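Local structure of putative exported protein (2DVZ) at residues Arg22-Phe27 against Val53-Gly58; Lys143-Ser148 against Val171-Lys176. The protein binds glutamate as a periplasmic solute receptor of the Bug family and probably delivers it for uptake. All coordinates share one frame; numbering follows the deposited sequence.

How the contacts relate
Contact 1 (Arg22-Phe27 with Val53-Gly58) comes first along the chain and is complete before contact 2 (Lys143-Ser148 with Val171-Lys176) begins. Each joins the two parallel strands of a beta-alpha-beta unit, through helix 32-48 in contact 1 and helix 154-166 in contact 2, and both belong to the same branched mixed sheet. Their centres lie about 24 Å apart, with bound glutamate between the two units, as expected for a two-lobed periplasmic binding protein. The loops that follow the strands touch beside the ligand: Phe27 CD1 lies 3.9 Å from Lys176 O, and farther out Gly58 O packs on Lys176 CE. This direct contact is consistent with a closed, bound conformation.

Contact 1: Arg22-Phe27 against Val53-Gly58; sequences RVIVPF and VVENKG. With GLU (glutamic acid), chain G.
The Arg22 guanidinium presents its edge to the Glu55 carboxylate, the two planes only 22° apart, while the Phe27 ring lays one face over the bound glutamate, whose CG sits 3.7 Å above the ring plane, over its centre. Arg22 grips side-on in a salt bridge: NE meets Glu55 OE2 at 2.8 Å and NH2 meets OE1 at 3.1 Å, on the syn side of each oxygen. The bend at chi3 (53°) swings NE and NH2 round to face both oxygens. Lys57 NZ completes the salt-bridge network, reaching OE1 from the anti side, 34° out of the carboxylate plane, and also pairs with Glu68. On the same sheet face Ile24 CG2 touches Lys57 CG at 3.8 Å; on the other Val25 CG2 meets Val54 CG1. Four backbone bonds pair the parallel strands, Val23 and Val25 each using N-H and C=O. From the last strand residue, Asn56 ND2 donates to Phe27 O at 3.1 Å, past the end of strand 22-25, while OD1 takes Arg38 and ND2 also Asp34 from helix 32-48. Asn56 thus ties a pocket residue's backbone to strand and helix. With two cations on one carboxylate, Glu55 is probably ionised, and its charge, with that of Glu68, should ease the Arg22-Lys57 repulsion.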
ATOM      1  N   ARG A  22      14.480   5.205  13.982  1.00 14.40           N
ATOM      2  CA  ARG A  22      14.573   4.522  12.725  1.00 14.63           C
ATOM      3  C   ARG A  22      13.134   4.164  12.330  1.00 13.72           C
ATOM      4  O   ARG A  22      12.327   3.714  13.163  1.00 12.33           O
ATOM      5  CB  ARG A  22      15.440   3.251  12.851  1.00 14.08           C
ATOM      6  CG  ARG A  22      16.922   3.516  13.223  1.00 15.93           C
ATOM      7  CD  ARG A  22      17.686   2.223  13.663  1.00 17.37           C
ATOM      8  NE  ARG A  22      17.559   1.153  12.671  1.00 20.58           N
ATOM      9  CZ  ARG A  22      17.401  -0.141  12.958  1.00 23.95           C
ATOM     10  NH1 ARG A  22      17.349  -0.564  14.229  1.00 23.70           N
ATOM     11  NH2 ARG A  22      17.266  -1.023  11.960  1.00 25.75           N
ATOM     12  N   VAL A  23      12.820   4.392  11.059  1.00 13.31           N
ATOM     13  CA  VAL A  23      11.537   3.995  10.523  1.00 13.10           C
ATOM     14  C   VAL A  23      11.798   3.113   9.322  1.00 13.23           C
ATOM     15  O   VAL A  23      12.352   3.546   8.318  1.00 13.84           O
ATOM     16  CB  VAL A  23      10.645   5.199  10.139  1.00 12.90           C
ATOM     17  CG1 VAL A  23       9.228   4.685   9.597  1.00 10.10           C
ATOM     18  CG2 VAL A  23      10.459   6.136  11.363  1.00 11.97           C
ATOM     19  N   ILE A  24      11.401   1.865   9.443  1.00 13.41           N
ATOM     20  CA  ILE A  24      11.597   0.893   8.401  1.00 13.66           C
ATOM     21  C   ILE A  24      10.403   0.873   7.454  1.00 13.67           C
ATOM     22  O   ILE A  24       9.255   0.609   7.846  1.00 13.20           O
ATOM     23  CB  ILE A  24      11.877  -0.535   8.982  1.00 14.26           C
ATOM     24  CG1 ILE A  24      13.172  -0.559   9.832  1.00 15.29           C
ATOM     25  CG2 ILE A  24      11.974  -1.589   7.870  1.00 14.65           C
ATOM     26  CD1 ILE A  24      13.326  -1.938  10.675  1.00 13.49           C
ATOM     27  N   VAL A  25      10.713   1.122   6.184  1.00 14.05           N
ATOM     28  CA  VAL A  25       9.769   0.985   5.088  1.00 14.24           C
ATOM     29  C   VAL A  25      10.046  -0.351   4.369  1.00 14.82           C
ATOM     30  O   VAL A  25      11.097  -0.526   3.739  1.00 15.27           O
ATOM     31  CB  VAL A  25       9.836   2.250   4.157  1.00 14.00           C
ATOM     32  CG1 VAL A  25       9.097   2.045   2.826  1.00 13.27           C
ATOM     33  CG2 VAL A  25       9.294   3.433   4.902  1.00 13.01           C
ATOM     34  N   PRO A  26       9.108  -1.309   4.476  1.00 15.01           N
ATOM     35  CA  PRO A  26       9.322  -2.647   3.929  1.00 15.05           C
ATOM     36  C   PRO A  26       9.203  -2.733   2.392  1.00 14.98           C
ATOM     37  O   PRO A  26       8.945  -3.789   1.854  1.00 14.61           O
ATOM     38  CB  PRO A  26       8.255  -3.465   4.651  1.00 15.85           C
ATOM     39  CG  PRO A  26       7.105  -2.465   4.767  1.00 15.21           C
ATOM     40  CD  PRO A  26       7.805  -1.203   5.151  1.00 14.91           C
ATOM     41  N   PHE A  27       9.456  -1.623   1.692  1.00 15.24           N
ATOM     42  CA  PHE A  27       9.408  -1.593   0.235  1.00 14.61           C
ATOM     43  C   PHE A  27      10.493  -0.681  -0.301  1.00 14.61           C
ATOM     44  O   PHE A  27      10.997   0.177   0.403  1.00 15.51           O
ATOM     45  CB  PHE A  27       8.030  -1.135  -0.254  1.00 13.70           C
ATOM     46  CG  PHE A  27       6.990  -2.171  -0.110  1.00 14.39           C
ATOM     47  CD1 PHE A  27       6.929  -3.245  -1.020  1.00 12.82           C
ATOM     48  CD2 PHE A  27       6.092  -2.131   0.956  1.00 12.70           C
ATOM     49  CE1 PHE A  27       5.993  -4.246  -0.883  1.00 12.90           C
ATOM     50  CE2 PHE A  27       5.126  -3.142   1.097  1.00 14.42           C
ATOM     51  CZ  PHE A  27       5.081  -4.203   0.171  1.00 13.93           C
ATOM     52  N   VAL A  53      14.381   8.574  10.791  1.00 17.76           N
ATOM     53  CA  VAL A  53      15.193   8.278   9.636  1.00 16.79           C
ATOM     54  C   VAL A  53      14.637   7.052   8.930  1.00 16.45           C
ATOM     55  O   VAL A  53      14.581   5.971   9.488  1.00 15.84           O
ATOM     56  CB  VAL A  53      16.699   8.154  10.036  1.00 16.83           C
ATOM     57  CG1 VAL A  53      17.576   7.893   8.828  1.00 14.98           C
ATOM     58  CG2 VAL A  53      17.137   9.429  10.701  1.00 16.79           C
ATOM     59  N   VAL A  54      14.194   7.254   7.693  1.00 17.21           N
ATOM     60  CA  VAL A  54      13.598   6.191   6.884  1.00 17.48           C
ATOM     61  C   VAL A  54      14.678   5.253   6.350  1.00 18.35           C
ATOM     62  O   VAL A  54      15.719   5.687   5.828  1.00 18.04           O
ATOM     63  CB  VAL A  54      12.735   6.782   5.721  1.00 17.92           C
ATOM     64  CG1 VAL A  54      12.266   5.715   4.745  1.00 17.86           C
ATOM     65  CG2 VAL A  54      11.523   7.559   6.265  1.00 17.64           C
ATOM     66  N   GLU A  55      14.405   3.961   6.504  1.00 19.07           N
ATOM     67  CA  GLU A  55      15.237   2.886   6.004  1.00 20.49           C
ATOM     68  C   GLU A  55      14.368   2.091   5.064  1.00 19.17           C
ATOM     69  O   GLU A  55      13.322   1.589   5.465  1.00 19.21           O
ATOM     70  CB  GLU A  55      15.646   1.953   7.162  1.00 20.75           C
ATOM     71  CG  GLU A  55      16.901   2.367   7.853  1.00 23.98           C
ATOM     72  CD  GLU A  55      17.149   1.608   9.166  1.00 23.57           C
ATOM     73  OE1 GLU A  55      16.813   0.405   9.281  1.00 26.38           O
ATOM     74  OE2 GLU A  55      17.722   2.229  10.071  1.00 27.06           O
ATOM     75  N   ASN A  56      14.794   1.948   3.821  1.00 18.16           N
ATOM     76  CA  ASN A  56      14.038   1.133   2.908  1.00 17.59           C
ATOM     77  C   ASN A  56      14.601  -0.276   2.937  1.00 17.65           C
ATOM     78  O   ASN A  56      15.792  -0.477   2.683  1.00 17.86           O
ATOM     79  CB  ASN A  56      14.062   1.737   1.496  1.00 17.55           C
ATOM     80  CG  ASN A  56      13.283   3.068   1.401  1.00 17.09           C
ATOM     81  OD1 ASN A  56      13.850   4.167   1.554  1.00 18.61           O
ATOM     82  ND2 ASN A  56      11.995   2.968   1.137  1.00 14.91           N
ATOM     83  N   LYS A  57      13.744  -1.238   3.275  1.00 17.67           N
ATOM     84  CA  LYS A  57      14.092  -2.652   3.299  1.00 18.25           C
ATOM     85  C   LYS A  57      13.113  -3.476   2.458  1.00 17.66           C
ATOM     86  O   LYS A  57      12.289  -4.216   2.986  1.00 17.79           O
ATOM     87  CB  LYS A  57      14.133  -3.199   4.739  1.00 19.01           C
ATOM     88  CG  LYS A  57      15.014  -2.429   5.731  1.00 21.53           C
ATOM     89  CD  LYS A  57      16.487  -2.703   5.480  1.00 27.42           C
ATOM     90  CE  LYS A  57      17.381  -1.616   6.129  1.00 30.39           C
ATOM     91  NZ  LYS A  57      17.111  -1.457   7.621  1.00 29.46           N
ATOM     92  N   GLY A  58      13.210  -3.367   1.142  1.00 17.39           N
ATOM     93  CA  GLY A  58      12.272  -4.080   0.309  1.00 18.47           C
ATOM     94  C   GLY A  58      12.666  -5.512   0.062  1.00 19.03           C
ATOM     95  O   GLY A  58      13.763  -5.933   0.433  1.00 19.78           O
TER
HETATM   96  N   GLU G1055       2.115  -2.940  -2.188  1.00 11.71           N
HETATM   97  CA  GLU G1055       2.444  -2.162  -0.978  1.00 11.29           C
HETATM   98  C   GLU G1055       1.240  -1.989  -0.066  1.00 12.00           C
HETATM   99  O   GLU G1055       0.726  -0.900   0.206  1.00 12.47           O
HETATM  100  CB  GLU G1055       3.124  -0.847  -1.345  1.00 11.17           C
HETATM  101  CG  GLU G1055       4.200  -1.032  -2.430  1.00  8.76           C
HETATM  102  CD  GLU G1055       5.331  -0.049  -2.348  1.00  9.91           C
HETATM  103  OE1 GLU G1055       5.291   0.780  -1.414  1.00 10.90           O
HETATM  104  OE2 GLU G1055       6.287  -0.113  -3.200  1.00 10.40           O
HETATM  105  OXT GLU G1055       0.777  -3.001   0.485  1.00 12.13           O

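Contact 2: Lys143-Ser148 against Val171-Lys176; sequences KYSYGS and VHVPYK
Val171 N donates to Tyr144 O at 2.9 Å, and Val171 O accepts from Tyr146 N, the first links between the parallel strands. Beside them, Ser145 CB packs on Val171 CB at 4.1 Å. His172 lies on the opposite sheet face, where its CA-H points over one face of the Tyr146 ring, 3.9 Å from the centroid, a CH-pi contact. The two rings meet obliquely, Tyr146 CE1 lying 3.6 Å from His172 CD2. Tyr146 OH passes beside His172 CB to bond Glu160 of helix 154-166. With CG anti to the backbone N (chi1 176°), the imidazole leans forward and across to Ser148 of the neighbouring strand, whose OG meets NE2 at the ring edge in a very short hydrogen bond of 2.5 Å; the same OG is bonded to Gly150 N, and His156 stacks on the imidazole. Strands 145-148 and 171-174, linked through helix 154-166, form a beta-alpha-beta crossover, the helix packed over the Tyr146 and Ser148 side. Val173 N continues the pairing to Tyr146 O at 2.7 Å, and Val173 O takes both Ser148 N and a CA-H contact from Gly147. Pro174 N lies above one face of the His172 ring, toward its rim. Tyr175 N then reaches Ser148 O in a bent bond (130° at the hydrogen), its ring edge running past that oxygen to Gly147 CA, 3.8 Å from CE2, while its hydroxyl bonds Asp184 of helix 178-187.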
ATOM      1  N   LYS A 143      -1.632 -12.656 -23.035  1.00 18.04           N
ATOM      2  CA  LYS A 143      -0.695 -11.860 -23.845  1.00 17.92           C
ATOM      3  C   LYS A 143      -0.193 -10.574 -23.198  1.00 17.60           C
ATOM      4  O   LYS A 143       0.895 -10.065 -23.533  1.00 17.54           O
ATOM      5  CB  LYS A 143      -1.335 -11.524 -25.182  1.00 18.56           C
ATOM      6  CG  LYS A 143      -1.403 -12.764 -26.088  1.00 21.00           C
ATOM      7  CD  LYS A 143      -2.218 -12.537 -27.316  1.00 22.42           C
ATOM      8  CE  LYS A 143      -1.322 -12.291 -28.475  1.00 23.63           C
ATOM      9  NZ  LYS A 143      -2.183 -12.392 -29.686  1.00 25.45           N
ATOM     10  N   TYR A 144      -0.977 -10.027 -22.279  1.00 17.17           N
ATOM     11  CA  TYR A 144      -0.561  -8.812 -21.579  1.00 16.40           C
ATOM     12  C   TYR A 144       0.011  -9.229 -20.236  1.00 16.50           C
ATOM     13  O   TYR A 144      -0.376 -10.270 -19.665  1.00 16.92           O
ATOM     14  CB  TYR A 144      -1.755  -7.859 -21.372  1.00 15.74           C
ATOM     15  CG  TYR A 144      -2.139  -7.089 -22.631  1.00 14.63           C
ATOM     16  CD1 TYR A 144      -1.442  -5.936 -22.987  1.00 13.91           C
ATOM     17  CD2 TYR A 144      -3.175  -7.515 -23.466  1.00 12.95           C
ATOM     18  CE1 TYR A 144      -1.759  -5.214 -24.126  1.00 12.46           C
ATOM     19  CE2 TYR A 144      -3.492  -6.809 -24.619  1.00 11.09           C
ATOM     20  CZ  TYR A 144      -2.785  -5.647 -24.935  1.00 12.59           C
ATOM     21  OH  TYR A 144      -3.072  -4.869 -26.044  1.00 13.10           O
ATOM     22  N   SER A 145       0.908  -8.404 -19.727  1.00 15.82           N
ATOM     23  CA  SER A 145       1.432  -8.607 -18.397  1.00 15.96           C
ATOM     24  C   SER A 145       1.256  -7.361 -17.516  1.00 15.09           C
ATOM     25  O   SER A 145       1.080  -6.225 -17.996  1.00 14.89           O
ATOM     26  CB  SER A 145       2.902  -8.968 -18.495  1.00 16.78           C
ATOM     27  OG  SER A 145       3.584  -7.820 -18.969  1.00 20.90           O
ATOM     28  N   TYR A 146       1.302  -7.601 -16.215  1.00 13.80           N
ATOM     29  CA  TYR A 146       1.090  -6.563 -15.240  1.00 12.86           C
ATOM     30  C   TYR A 146       2.153  -6.684 -14.183  1.00 12.60           C
ATOM     31  O   TYR A 146       2.618  -7.792 -13.885  1.00 13.59           O
ATOM     32  CB  TYR A 146      -0.312  -6.669 -14.621  1.00 12.21           C
ATOM     33  CG  TYR A 146      -0.551  -7.754 -13.564  1.00 12.61           C
ATOM     34  CD1 TYR A 146      -0.357  -7.490 -12.182  1.00 12.92           C
ATOM     35  CD2 TYR A 146      -1.038  -9.016 -13.930  1.00 11.03           C
ATOM     36  CE1 TYR A 146      -0.622  -8.476 -11.204  1.00 11.69           C
ATOM     37  CE2 TYR A 146      -1.304 -10.002 -12.967  1.00 11.53           C
ATOM     38  CZ  TYR A 146      -1.110  -9.722 -11.604  1.00 12.48           C
ATOM     39  OH  TYR A 146      -1.406 -10.712 -10.668  1.00 13.04           O
ATOM     40  N   GLY A 147       2.515  -5.538 -13.626  1.00 11.82           N
ATOM     41  CA  GLY A 147       3.462  -5.437 -12.559  1.00 10.52           C
ATOM     42  C   GLY A 147       2.761  -5.264 -11.234  1.00 11.07           C
ATOM     43  O   GLY A 147       1.643  -4.735 -11.157  1.00  9.89           O
ATOM     44  N   SER A 148       3.435  -5.771 -10.197  1.00 11.45           N
ATOM     45  CA  SER A 148       3.052  -5.625  -8.811  1.00 11.78           C
ATOM     46  C   SER A 148       4.281  -5.213  -7.965  1.00 12.22           C
ATOM     47  O   SER A 148       5.428  -5.102  -8.456  1.00 11.27           O
ATOM     48  CB  SER A 148       2.461  -6.939  -8.300  1.00 11.87           C
ATOM     49  OG  SER A 148       3.493  -7.882  -7.999  1.00 13.18           O
ATOM     50  N   VAL A 171      -0.495 -11.677 -17.152  1.00 17.64           N
ATOM     51  CA  VAL A 171       0.659 -12.316 -16.539  1.00 17.25           C
ATOM     52  C   VAL A 171       1.330 -11.431 -15.506  1.00 16.13           C
ATOM     53  O   VAL A 171       1.761 -10.318 -15.802  1.00 16.53           O
ATOM     54  CB  VAL A 171       1.707 -12.826 -17.595  1.00 17.57           C
ATOM     55  CG1 VAL A 171       2.909 -13.469 -16.882  1.00 17.66           C
ATOM     56  CG2 VAL A 171       1.057 -13.836 -18.542  1.00 18.09           C
ATOM     57  N   HIS A 172       1.453 -11.968 -14.302  1.00 15.15           N
ATOM     58  CA  HIS A 172       2.044 -11.274 -13.183  1.00 14.23           C
ATOM     59  C   HIS A 172       3.544 -11.145 -13.298  1.00 14.06           C
ATOM     60  O   HIS A 172       4.231 -12.113 -13.519  1.00 14.51           O
ATOM     61  CB  HIS A 172       1.694 -11.980 -11.876  1.00 13.67           C
ATOM     62  CG  HIS A 172       2.342 -11.368 -10.679  1.00 13.56           C
ATOM     63  ND1 HIS A 172       3.007 -12.119  -9.731  1.00 12.97           N
ATOM     64  CD2 HIS A 172       2.439 -10.076 -10.276  1.00 13.30           C
ATOM     65  CE1 HIS A 172       3.475 -11.317  -8.786  1.00 14.02           C
ATOM     66  NE2 HIS A 172       3.145 -10.072  -9.090  1.00 14.53           N
ATOM     67  N   VAL A 173       4.042  -9.925 -13.171  1.00 13.98           N
ATOM     68  CA  VAL A 173       5.460  -9.700 -13.045  1.00 13.52           C
ATOM     69  C   VAL A 173       5.692  -8.924 -11.747  1.00 14.07           C
ATOM     70  O   VAL A 173       5.368  -7.714 -11.675  1.00 14.78           O
ATOM     71  CB  VAL A 173       6.077  -8.901 -14.224  1.00 12.96           C
ATOM     72  CG1 VAL A 173       7.602  -8.763 -14.012  1.00 11.19           C
ATOM     73  CG2 VAL A 173       5.735  -9.551 -15.605  1.00 12.41           C
ATOM     74  N   PRO A 174       6.258  -9.609 -10.731  1.00 13.31           N
ATOM     75  CA  PRO A 174       6.562  -8.942  -9.442  1.00 13.23           C
ATOM     76  C   PRO A 174       7.769  -8.013  -9.522  1.00 13.62           C
ATOM     77  O   PRO A 174       8.689  -8.282 -10.255  1.00 13.23           O
ATOM     78  CB  PRO A 174       6.904 -10.102  -8.499  1.00 12.47           C
ATOM     79  CG  PRO A 174       7.374 -11.278  -9.452  1.00 12.11           C
ATOM     80  CD  PRO A 174       6.617 -11.055 -10.766  1.00 12.63           C
ATOM     81  N   TYR A 175       7.766  -6.957  -8.718  1.00 14.29           N
ATOM     82  CA  TYR A 175       8.912  -6.093  -8.565  1.00 15.46           C
ATOM     83  C   TYR A 175       9.210  -5.991  -7.085  1.00 16.24           C
ATOM     84  O   TYR A 175       8.410  -6.436  -6.257  1.00 16.23           O
ATOM     85  CB  TYR A 175       8.641  -4.688  -9.184  1.00 15.22           C
ATOM     86  CG  TYR A 175       8.525  -4.735 -10.698  1.00 15.45           C
ATOM     87  CD1 TYR A 175       9.607  -4.380 -11.509  1.00 14.69           C
ATOM     88  CD2 TYR A 175       7.335  -5.190 -11.329  1.00 15.60           C
ATOM     89  CE1 TYR A 175       9.524  -4.453 -12.902  1.00 14.19           C
ATOM     90  CE2 TYR A 175       7.238  -5.261 -12.720  1.00 15.32           C
ATOM     91  CZ  TYR A 175       8.336  -4.882 -13.504  1.00 15.48           C
ATOM     92  OH  TYR A 175       8.243  -4.940 -14.899  1.00 16.03           O
ATOM     93  N   LYS A 176      10.352  -5.400  -6.758  1.00 17.98           N
ATOM     94  CA  LYS A 176      10.753  -5.133  -5.349  1.00 19.50           C
ATOM     95  C   LYS A 176       9.919  -4.035  -4.584  1.00 19.49           C
ATOM     96  O   LYS A 176      10.060  -3.783  -3.314  1.00 21.06           O
ATOM     97  CB  LYS A 176      12.267  -4.874  -5.303  1.00 20.20           C
ATOM     98  CG  LYS A 176      12.926  -5.241  -3.994  1.00 20.71           C
ATOM     99  CD  LYS A 176      14.437  -5.150  -4.128  1.00 21.61           C
ATOM    100  CE  LYS A 176      15.074  -5.428  -2.799  1.00 23.54           C
ATOM    101  NZ  LYS A 176      16.343  -6.194  -2.936  1.00 25.79           N
TER